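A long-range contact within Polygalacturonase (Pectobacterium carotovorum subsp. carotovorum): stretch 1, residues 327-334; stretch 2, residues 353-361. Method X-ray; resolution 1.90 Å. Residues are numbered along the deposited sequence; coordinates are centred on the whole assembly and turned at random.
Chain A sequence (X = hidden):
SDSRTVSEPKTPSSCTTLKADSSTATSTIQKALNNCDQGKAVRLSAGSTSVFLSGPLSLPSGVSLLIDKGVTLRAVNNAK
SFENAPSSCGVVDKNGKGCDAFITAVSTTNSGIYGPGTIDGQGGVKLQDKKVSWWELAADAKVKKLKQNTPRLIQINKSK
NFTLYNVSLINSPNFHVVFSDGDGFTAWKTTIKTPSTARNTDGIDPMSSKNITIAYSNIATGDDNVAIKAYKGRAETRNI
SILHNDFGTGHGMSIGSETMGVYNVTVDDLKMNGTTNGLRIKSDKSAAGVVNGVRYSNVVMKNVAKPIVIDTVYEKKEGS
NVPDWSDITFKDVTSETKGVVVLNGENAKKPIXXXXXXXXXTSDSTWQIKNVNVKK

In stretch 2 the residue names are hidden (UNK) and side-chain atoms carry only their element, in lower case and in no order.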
# COMPACT_ATOMS: atom_id res chain seq x y z
N ASP A 327 2.31 18.75 15.44
CA ASP A 327 3.12 19.26 14.34
C ASP A 327 2.61 18.72 13.01
O ASP A 327 3.28 18.02 12.26
CB ASP A 327 4.61 18.98 14.54
CG ASP A 327 5.50 19.62 13.49
OD1 ASP A 327 5.06 20.55 12.79
OD2 ASP A 327 6.66 19.16 13.36
N ILE A 328 1.36 19.06 12.72
CA ILE A 328 0.65 18.66 11.50
C ILE A 328 0.35 19.90 10.68
O ILE A 328 -0.35 20.81 11.14
CB ILE A 328 -0.63 17.88 11.84
CG1 ILE A 328 -0.31 16.63 12.67
CG2 ILE A 328 -1.38 17.48 10.58
CD1 ILE A 328 -1.50 16.04 13.41
N THR A 329 0.95 20.02 9.50
CA THR A 329 0.77 21.21 8.68
C THR A 329 0.26 20.92 7.28
O THR A 329 0.61 19.93 6.63
CB THR A 329 2.09 22.00 8.53
OG1 THR A 329 3.06 21.16 7.89
CG2 THR A 329 2.65 22.45 9.87
N PHE A 330 -0.60 21.81 6.79
CA PHE A 330 -1.13 21.75 5.44
C PHE A 330 -0.80 23.09 4.76
O PHE A 330 -1.13 24.14 5.30
CB PHE A 330 -2.63 21.53 5.39
CG PHE A 330 -3.20 20.30 6.02
CD1 PHE A 330 -3.35 20.20 7.39
CD2 PHE A 330 -3.59 19.22 5.23
CE1 PHE A 330 -3.87 19.06 7.97
CE2 PHE A 330 -4.12 18.08 5.80
CZ PHE A 330 -4.26 18.00 7.17
N LYS A 331 -0.16 23.04 3.60
CA LYS A 331 0.21 24.25 2.88
C LYS A 331 -0.07 24.13 1.39
O LYS A 331 0.32 23.16 0.73
CB LYS A 331 1.69 24.58 3.09
CG LYS A 331 2.14 25.89 2.47
CD LYS A 331 3.49 26.32 3.00
CE LYS A 331 3.76 27.80 2.74
NZ LYS A 331 3.55 28.16 1.31
N ASP A 332 -0.72 25.16 0.82
CA ASP A 332 -1.05 25.17 -0.60
C ASP A 332 -1.81 23.90 -0.99
O ASP A 332 -1.37 23.12 -1.83
CB ASP A 332 0.23 25.29 -1.44
CG ASP A 332 0.88 26.65 -1.30
OD1 ASP A 332 0.15 27.65 -1.14
OD2 ASP A 332 2.13 26.72 -1.36
N VAL A 333 -2.97 23.71 -0.37
CA VAL A 333 -3.84 22.56 -0.64
C VAL A 333 -5.15 23.07 -1.22
O VAL A 333 -5.81 23.91 -0.60
CB VAL A 333 -4.09 21.74 0.63
CG1 VAL A 333 -5.17 20.69 0.42
CG2 VAL A 333 -2.81 21.06 1.11
N THR A 334 -5.51 22.61 -2.42
CA THR A 334 -6.73 23.04 -3.08
C THR A 334 -7.67 21.88 -3.38
O THR A 334 -7.27 20.81 -3.82
CB THR A 334 -6.45 23.74 -4.42
OG1 THR A 334 -5.47 24.77 -4.28
CG2 THR A 334 -7.72 24.36 -4.99
N UNK A 353 -3.74 20.46 17.69
CA UNK A 353 -3.42 21.70 16.99
C UNK A 353 -2.97 21.41 15.56
O UNK A 353 -2.06 20.60 15.37
c UNK A 353 -2.58 22.69 19.21
o UNK A 353 -4.34 23.60 20.52
o UNK A 353 -3.62 24.81 18.85
c UNK A 353 -2.35 22.50 17.72
c UNK A 353 -3.58 23.78 19.55
N UNK A 354 -3.59 22.05 14.58
CA UNK A 354 -3.24 21.87 13.18
C UNK A 354 -3.02 23.20 12.48
O UNK A 354 -3.71 24.19 12.77
c UNK A 354 -5.70 21.59 12.70
c UNK A 354 -4.30 21.07 12.40
c UNK A 354 -4.22 19.58 12.69
N UNK A 355 -2.08 23.25 11.55
CA UNK A 355 -1.78 24.47 10.81
C UNK A 355 -2.22 24.36 9.36
O UNK A 355 -1.84 23.43 8.64
c UNK A 355 0.05 26.02 9.99
o UNK A 355 0.08 25.17 12.23
c UNK A 355 -0.28 24.83 10.88
N UNK A 356 -3.04 25.31 8.93
CA UNK A 356 -3.52 25.34 7.55
C UNK A 356 -3.13 26.63 6.85
O UNK A 356 -3.71 27.69 7.11
s UNK A 356 -6.98 23.23 7.33
c UNK A 356 -7.13 21.66 8.18
c UNK A 356 -5.04 25.19 7.51
c UNK A 356 -5.59 23.96 8.22
N UNK A 357 -2.15 26.57 5.96
CA UNK A 357 -1.70 27.74 5.21
C UNK A 357 -2.11 27.62 3.75
O UNK A 357 -1.76 26.66 3.05
c UNK A 357 0.36 27.96 6.73
c UNK A 357 -0.19 27.95 5.31
c UNK A 357 2.87 28.04 6.71
c UNK A 357 1.58 28.85 6.85
n UNK A 357 4.08 28.87 6.99
N UNK A 358 -2.89 28.58 3.27
CA UNK A 358 -3.37 28.60 1.90
C UNK A 358 -4.11 27.32 1.51
O UNK A 358 -3.82 26.69 0.49
o UNK A 358 -3.81 29.82 -0.62
c UNK A 358 -2.71 29.29 -0.45
c UNK A 358 -2.23 28.89 0.93
n UNK A 358 -1.89 29.05 -1.46
N UNK A 359 -5.09 26.94 2.32
CA UNK A 359 -5.92 25.77 2.06
C UNK A 359 -7.22 26.27 1.45
O UNK A 359 -8.00 26.93 2.14
c UNK A 359 -7.25 23.88 3.11
c UNK A 359 -6.20 24.95 3.33
c UNK A 359 -4.91 24.32 3.85
N UNK A 360 -7.42 26.03 0.16
CA UNK A 360 -8.61 26.53 -0.51
C UNK A 360 -9.64 25.46 -0.85
O UNK A 360 -9.42 24.59 -1.68
n UNK A 360 -6.75 30.19 -4.68
c UNK A 360 -7.60 28.64 -1.55
c UNK A 360 -6.64 30.29 -3.20
c UNK A 360 -8.22 27.28 -1.79
c UNK A 360 -6.48 28.92 -2.56
N UNK A 361 -10.79 25.56 -0.18
CA UNK A 361 -11.91 24.66 -0.40
C UNK A 361 -13.03 25.47 -1.06
O UNK A 361 -13.05 26.70 -0.90
c UNK A 361 -12.21 22.90 3.09
c UNK A 361 -10.74 22.22 1.19
c UNK A 361 -12.44 24.05 0.89
c UNK A 361 -11.46 23.38 1.85
O HOH W 1 0.75 20.55 17.11
O HOH W 2 0.66 21.28 14.40
O HOH W 3 -4.27 26.67 -2.45

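Position 353 carries three side-chain carbons in a row, the last bearing two oxygens: a carboxylate, hence Glu353. Its acid group leads away from stretch 1 into an exposed setting that suits a charge. Only its backbone communicates with stretch 1, through water 2, which accepts from Ile328 N (2.9 Å) and donates to Glu353 O (3.0 Å).

Position 354 has three carbons, two of them branching from CB, and no heteroatom; one branch carbon lies 4.1 Å from Ile328 CB. This is Val354, a compact, buried side chain.

At 355, CB bears one oxygen and one carbon, and CB itself packs 3.9 Å from Thr329 CG2. This is the mark of threonine, Thr355, pairing like with like on a partly exposed face where a small side chain with one hydroxyl is at home. Its backbone works in both directions: Thr355 N donates to Ile328 O (3.0 Å), and Phe330 N donates to Thr355 O (2.8 Å).

Position 356 is an unbranched chain of two carbons, a sulfur and a terminal carbon, the last 4.1 Å from Phe330 CD1, so it is Met356. The flexible thioether is buried beside the Phe330 ring, with the sulfur oblique to the ring.

Position 357 is four carbons in a row ending in a nitrogen; the carbon before the nitrogen lies 4.1 Å from Lys331 CE. It is Lys357. Its aliphatic portion runs near that of Lys331, while the exposed setting suits its amine. Lys357 N donates to Phe330 O at 2.7 Å.

Position 358 shows two carbons, the second carrying one oxygen and one nitrogen; the nitrogen is 2.5 Å from Asp332 OD1. An amide this short is Asn358; its ND2 donates to Asp332 OD1 in a very short hydrogen bond, at the corner where both chains turn.

Position 359 again has two carbons on CB, one of them 3.9 Å from Phe330 CB and 4.2 Å from Val333 CB: Val359, filling space between apolar neighbours.

Position 360 has four carbons and a nitrogen, with CB 4.4 Å from Thr334 CG2. It is Lys360, whose end leads away, exposed; Lys360 N donates to Val333 O (2.8 Å).

Position 361 has four carbons forked at the second: Leu361, an apolar residue that makes no contact with stretch 1.

The contact is a parallel, in-register pairing of strands on both sides of a shared corner. Backbone hydrogen bonds carry it along the strands, and Asp332 N to Lys357 O (2.9 Å) and Val333 N to Asn358 O (3.2 Å) continue it through the corner. Within each strand side chains alternate: before the corner Phe330 and Met356 point opposite to Thr329, Thr355, Lys331 and Lys357; after it Val333 and Val359 point opposite to Thr334 and Lys360. Val359 CG2, against Phe330 CB, joins the apolar groups across the corner.

Stretch 2, residues 353-361: EVTMKNVKL
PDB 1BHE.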